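Putative ABC transporter, periplasmic binding protein, amino acid (Neisseria gonorrhoeae, PDB 2YLN) probably captures L-cystine outside the inner membrane, closing around it as the solute receptor of an amino-acid ABC transporter. Local coordinates at residues R52-G65 and L94-M108. The protein carries 1 engineered substitution. Numbering follows the deposited sequence. Where two conformers were deposited one is given.
Sequences RINNKGTVTVGTEG and LGVKVEFKETQWDSM. With CYS (cysteine), chain C; CYS (cysteine), chain B.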
# COMPACT_ATOMS: atom_id res chain seq x y z
N ARG A 52 -7.46 -6.94 -23.19
CA ARG A 52 -6.74 -5.66 -23.32
C ARG A 52 -5.25 -5.80 -23.12
O ARG A 52 -4.47 -5.04 -23.75
CB ARG A 52 -7.34 -4.61 -22.36
CG ARG A 52 -8.72 -4.15 -22.92
CD ARG A 52 -9.44 -3.18 -22.01
NE ARG A 52 -10.07 -3.92 -20.87
CZ ARG A 52 -9.81 -3.76 -19.57
NH1 ARG A 52 -8.86 -2.96 -19.21
NH2 ARG A 52 -10.50 -4.40 -18.65
N ILE A 53 -4.81 -6.72 -22.31
CA ILE A 53 -3.38 -6.95 -22.21
C ILE A 53 -2.89 -7.55 -23.54
O ILE A 53 -1.90 -7.12 -24.05
CB ILE A 53 -3.00 -7.82 -20.96
CG1 ILE A 53 -3.34 -7.03 -19.67
CG2 ILE A 53 -1.54 -8.35 -21.05
CD1 ILE A 53 -3.32 -7.90 -18.38
N ASN A 54 -3.49 -8.62 -23.97
CA ASN A 54 -2.96 -9.35 -25.17
C ASN A 54 -3.09 -8.48 -26.42
O ASN A 54 -2.22 -8.54 -27.27
CB ASN A 54 -3.64 -10.66 -25.33
CG ASN A 54 -3.13 -11.70 -24.33
OD1 ASN A 54 -2.07 -11.51 -23.76
ND2 ASN A 54 -3.88 -12.73 -24.20
N ASN A 55 -4.10 -7.59 -26.46
CA ASN A 55 -4.42 -6.80 -27.66
C ASN A 55 -3.93 -5.39 -27.57
O ASN A 55 -4.20 -4.61 -28.47
CB ASN A 55 -5.94 -6.94 -28.06
CG ASN A 55 -6.26 -8.34 -28.54
OD1 ASN A 55 -5.97 -8.66 -29.71
ND2 ASN A 55 -6.80 -9.18 -27.65
N LYS A 56 -3.27 -5.05 -26.48
CA LYS A 56 -2.55 -3.78 -26.34
C LYS A 56 -3.52 -2.59 -26.27
O LYS A 56 -3.43 -1.62 -26.99
CB LYS A 56 -1.50 -3.56 -27.40
CG LYS A 56 -0.69 -4.82 -27.61
CD LYS A 56 0.07 -5.32 -26.35
CE LYS A 56 0.84 -6.56 -26.69
NZ LYS A 56 1.22 -7.20 -25.50
N GLY A 57 -4.41 -2.68 -25.31
CA GLY A 57 -5.37 -1.59 -24.94
C GLY A 57 -4.94 -0.88 -23.67
O GLY A 57 -3.75 -0.68 -23.41
N THR A 58 -5.91 -0.45 -22.91
CA THR A 58 -5.71 0.42 -21.74
C THR A 58 -6.15 -0.31 -20.47
O THR A 58 -7.20 -0.95 -20.49
CB THR A 58 -6.54 1.74 -21.92
OG1 THR A 58 -6.15 2.37 -23.15
CG2 THR A 58 -6.30 2.68 -20.78
N VAL A 59 -5.36 -0.18 -19.43
CA VAL A 59 -5.59 -0.78 -18.12
C VAL A 59 -5.71 0.37 -17.10
O VAL A 59 -4.89 1.27 -17.10
CB VAL A 59 -4.52 -1.77 -17.75
CG1 VAL A 59 -4.62 -2.31 -16.34
CG2 VAL A 59 -4.51 -2.93 -18.75
N THR A 60 -6.71 0.32 -16.20
CA THR A 60 -6.88 1.31 -15.17
C THR A 60 -6.41 0.77 -13.83
O THR A 60 -6.64 -0.42 -13.49
CB THR A 60 -8.33 1.76 -15.11
OG1 THR A 60 -9.15 0.64 -14.85
CG2 THR A 60 -8.74 2.48 -16.40
N VAL A 61 -5.76 1.63 -13.04
CA VAL A 61 -5.11 1.26 -11.80
C VAL A 61 -5.56 2.16 -10.69
O VAL A 61 -5.34 3.37 -10.76
CB VAL A 61 -3.58 1.26 -11.93
CG1 VAL A 61 -2.91 0.89 -10.61
CG2 VAL A 61 -3.15 0.36 -13.08
N GLY A 62 -6.12 1.61 -9.63
CA GLY A 62 -6.43 2.37 -8.46
C GLY A 62 -5.20 2.55 -7.55
O GLY A 62 -4.44 1.61 -7.31
N THR A 63 -5.04 3.79 -7.09
CA THR A 63 -3.94 4.13 -6.18
C THR A 63 -4.31 5.40 -5.46
O THR A 63 -5.14 6.17 -5.95
CB THR A 63 -2.61 4.26 -7.02
OG1 THR A 63 -1.48 4.18 -6.15
CG2 THR A 63 -2.53 5.54 -7.78
N GLU A 64 -3.74 5.66 -4.32
CA GLU A 64 -4.13 6.84 -3.51
C GLU A 64 -3.61 8.13 -4.02
O GLU A 64 -4.32 9.13 -4.04
CB GLU A 64 -3.71 6.69 -2.05
CG GLU A 64 -4.47 5.63 -1.24
CD GLU A 64 -3.95 5.55 0.16
OE1 GLU A 64 -2.94 4.84 0.35
OE2 GLU A 64 -4.44 6.27 1.05
N GLY A 65 -2.30 8.20 -4.31
CA GLY A 65 -1.67 9.46 -4.66
C GLY A 65 -1.38 10.36 -3.47
O GLY A 65 -0.92 11.48 -3.69
N LEU A 94 4.24 -4.93 -20.73
CA LEU A 94 3.05 -5.55 -21.32
C LEU A 94 2.54 -4.84 -22.57
O LEU A 94 1.71 -5.37 -23.28
CB LEU A 94 1.95 -5.64 -20.29
CG LEU A 94 2.30 -6.53 -19.10
CD1 LEU A 94 1.10 -6.51 -18.11
CD2 LEU A 94 2.67 -7.93 -19.52
N GLY A 95 3.11 -3.68 -22.82
CA GLY A 95 2.64 -2.91 -24.00
C GLY A 95 1.25 -2.33 -23.89
O GLY A 95 0.60 -2.10 -24.94
N VAL A 96 0.78 -2.04 -22.67
CA VAL A 96 -0.53 -1.44 -22.47
C VAL A 96 -0.37 0.03 -22.07
O VAL A 96 0.62 0.40 -21.45
CB VAL A 96 -1.37 -2.19 -21.43
CG1 VAL A 96 -1.65 -3.65 -21.91
CG2 VAL A 96 -0.73 -2.20 -20.08
N LYS A 97 -1.40 0.79 -22.37
CA LYS A 97 -1.59 2.11 -21.81
C LYS A 97 -2.06 1.93 -20.37
O LYS A 97 -2.89 1.06 -20.14
CB LYS A 97 -2.60 2.88 -22.66
CG LYS A 97 -2.86 4.36 -22.27
CD LYS A 97 -3.68 5.09 -23.32
CE LYS A 97 -3.93 6.55 -22.94
NZ LYS A 97 -2.61 7.21 -22.89
N VAL A 98 -1.53 2.71 -19.46
CA VAL A 98 -2.00 2.72 -18.07
C VAL A 98 -2.55 4.03 -17.68
O VAL A 98 -1.98 5.08 -17.99
CB VAL A 98 -0.91 2.23 -17.13
CG1 VAL A 98 0.30 3.11 -17.10
CG2 VAL A 98 -1.40 2.01 -15.78
N GLU A 99 -3.66 4.01 -16.95
CA GLU A 99 -4.31 5.20 -16.39
C GLU A 99 -4.47 4.97 -14.86
O GLU A 99 -5.02 3.95 -14.49
CB GLU A 99 -5.64 5.46 -17.01
CG GLU A 99 -5.58 5.89 -18.47
CD GLU A 99 -5.02 7.21 -18.64
OE1 GLU A 99 -5.40 8.12 -17.94
OE2 GLU A 99 -4.32 7.40 -19.67
N PHE A 100 -4.02 5.92 -14.07
CA PHE A 100 -4.18 5.84 -12.63
C PHE A 100 -5.40 6.62 -12.19
O PHE A 100 -5.59 7.78 -12.57
CB PHE A 100 -2.93 6.40 -11.95
CG PHE A 100 -1.72 5.56 -12.16
CD1 PHE A 100 -1.46 4.43 -11.41
CD2 PHE A 100 -0.78 5.88 -13.14
CE1 PHE A 100 -0.34 3.67 -11.59
CE2 PHE A 100 0.32 5.10 -13.40
CZ PHE A 100 0.57 3.99 -12.60
N LYS A 101 -6.24 5.98 -11.39
CA LYS A 101 -7.51 6.51 -10.88
C LYS A 101 -7.30 6.78 -9.37
O LYS A 101 -7.37 5.85 -8.56
CB LYS A 101 -8.63 5.48 -11.14
CG LYS A 101 -9.02 5.49 -12.65
CD LYS A 101 -10.34 4.83 -12.96
CE LYS A 101 -11.62 5.63 -12.40
NZ LYS A 101 -12.00 7.00 -12.97
N GLU A 102 -7.01 8.03 -9.03
CA GLU A 102 -6.69 8.32 -7.67
C GLU A 102 -7.94 8.18 -6.82
O GLU A 102 -9.02 8.69 -7.13
CB GLU A 102 -6.02 9.68 -7.50
CG GLU A 102 -4.68 9.69 -8.23
CD GLU A 102 -3.86 10.93 -8.13
OE1 GLU A 102 -3.71 11.47 -7.08
OE2 GLU A 102 -3.33 11.34 -9.16
N THR A 103 -7.78 7.46 -5.72
CA THR A 103 -8.92 6.95 -4.94
C THR A 103 -8.64 7.01 -3.46
O THR A 103 -7.55 6.57 -3.04
CB THR A 103 -9.26 5.55 -5.40
OG1 THR A 103 -9.55 5.56 -6.81
CG2 THR A 103 -10.43 4.94 -4.67
N GLN A 104 -9.60 7.45 -2.64
CA GLN A 104 -9.50 7.36 -1.19
C GLN A 104 -9.30 5.93 -0.77
O GLN A 104 -9.97 5.01 -1.28
CB GLN A 104 -10.78 7.90 -0.54
CG GLN A 104 -11.04 9.36 -0.74
CD GLN A 104 -9.93 10.29 -0.29
OE1 GLN A 104 -9.32 11.07 -1.09
NE2 GLN A 104 -9.63 10.24 0.95
N TRP A 105 -8.47 5.70 0.24
CA TRP A 105 -8.20 4.34 0.67
C TRP A 105 -9.47 3.58 0.98
O TRP A 105 -9.65 2.43 0.57
CB TRP A 105 -7.21 4.24 1.87
CG TRP A 105 -7.13 2.80 2.19
CD1 TRP A 105 -7.90 2.11 3.10
CD2 TRP A 105 -6.60 1.78 1.36
NE1 TRP A 105 -7.84 0.77 2.90
CE2 TRP A 105 -7.09 0.56 1.78
CE3 TRP A 105 -5.78 1.80 0.20
CZ2 TRP A 105 -6.84 -0.61 1.13
CZ3 TRP A 105 -5.53 0.62 -0.44
CH2 TRP A 105 -6.07 -0.54 -0.01
N ASP A 106 -10.40 4.17 1.74
CA ASP A 106 -11.56 3.44 2.16
C ASP A 106 -12.53 3.14 1.08
O ASP A 106 -13.50 2.39 1.29
CB ASP A 106 -12.19 4.10 3.40
CG ASP A 106 -11.37 3.87 4.70
OD1 ASP A 106 -10.73 2.84 4.82
OD2 ASP A 106 -11.39 4.70 5.56
N SER A 107 -12.30 3.61 -0.13
CA SER A 107 -13.03 3.31 -1.34
C SER A 107 -12.28 2.32 -2.26
O SER A 107 -12.80 1.96 -3.31
CB SER A 107 -13.37 4.55 -2.14
OG SER A 107 -14.21 5.42 -1.39
N MET A 108 -11.04 1.98 -1.91
CA MET A 108 -10.15 1.31 -2.87
C MET A 108 -10.60 -0.10 -3.23
O MET A 108 -10.78 -0.42 -4.40
CB MET A 108 -8.73 1.33 -2.35
CG MET A 108 -7.72 0.89 -3.40
SD MET A 108 -7.39 2.18 -4.66
CE MET A 108 -6.44 3.34 -3.64
N CYS C . -2.25 5.00 3.00
CA CYS C . -3.46 4.58 3.76
C CYS C . -3.13 4.66 5.26
O CYS C . -1.98 5.07 5.58
CB CYS C . -3.85 3.18 3.38
SG CYS C . -2.54 1.96 3.88
OXT CYS C . -4.02 4.31 6.01
N CYS B . -1.44 -1.87 3.26
CA CYS B . -2.81 -1.33 3.19
C CYS B . -3.84 -2.46 3.05
O CYS B . -3.45 -3.49 2.47
CB CYS B . -2.97 -0.38 2.00
SG CYS B . -1.91 1.06 2.08
OXT CYS B . -4.99 -2.26 3.49
O HOH W 1 -6.69 7.69 1.21
O HOH W 2 -6.85 9.86 -3.17
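Strands 58-63 and 97-102 are parallel neighbours in the mixed sheet of a family 3 solute-binding protein, and their C-terminal ends lead into the cystine pocket; helix 82-94 lies in the connection between them. The bonds set a parallel register, Val59 with Val98 and Val61 with Phe100: Val59 N donates to Lys97 O (2.9 Å), Val59 O receives Glu99 N, and Lys101 N reaches Val61 O at 2.8 Å with a nearly straight N-H...O of 173°. Thr63 N to Lys101 O is weak, and Thr103 N to Thr63 O closes the ladder. At the start of the ladder, the bent chain of Lys56 brings NZ to Leu94 O (2.9 Å), the donor tilted 33° from the carbonyl plane.

On the face turned to helix 82-94, Val61 divides its branches: CG2 meets Val98 CG2 at 3.6 Å, while CG1, anti to the backbone N (chi1 179°), lies beside Phe100 CD1 and CE1. On the other face, beside Gly62, Met108 lies against the backbone, its CE 3.5 Å from Thr63 C, and its CB backs the Trp105 indole on the face opposite the two cysteine moieties.

Past the strand ends, Glu64 OE1 accepts the chain C cysteine N at 2.7 Å, and OE2 takes a weak bond from the same amine at 3.2 Å. A water donating to Glu64 OE2 accepts from Trp105 N, tying both segments together, and Asn122 holds Glu64 N. The carboxylate probably offsets the charge of the ligand's ammonium, while the indole supplies a flat apolar wall for both CB atoms.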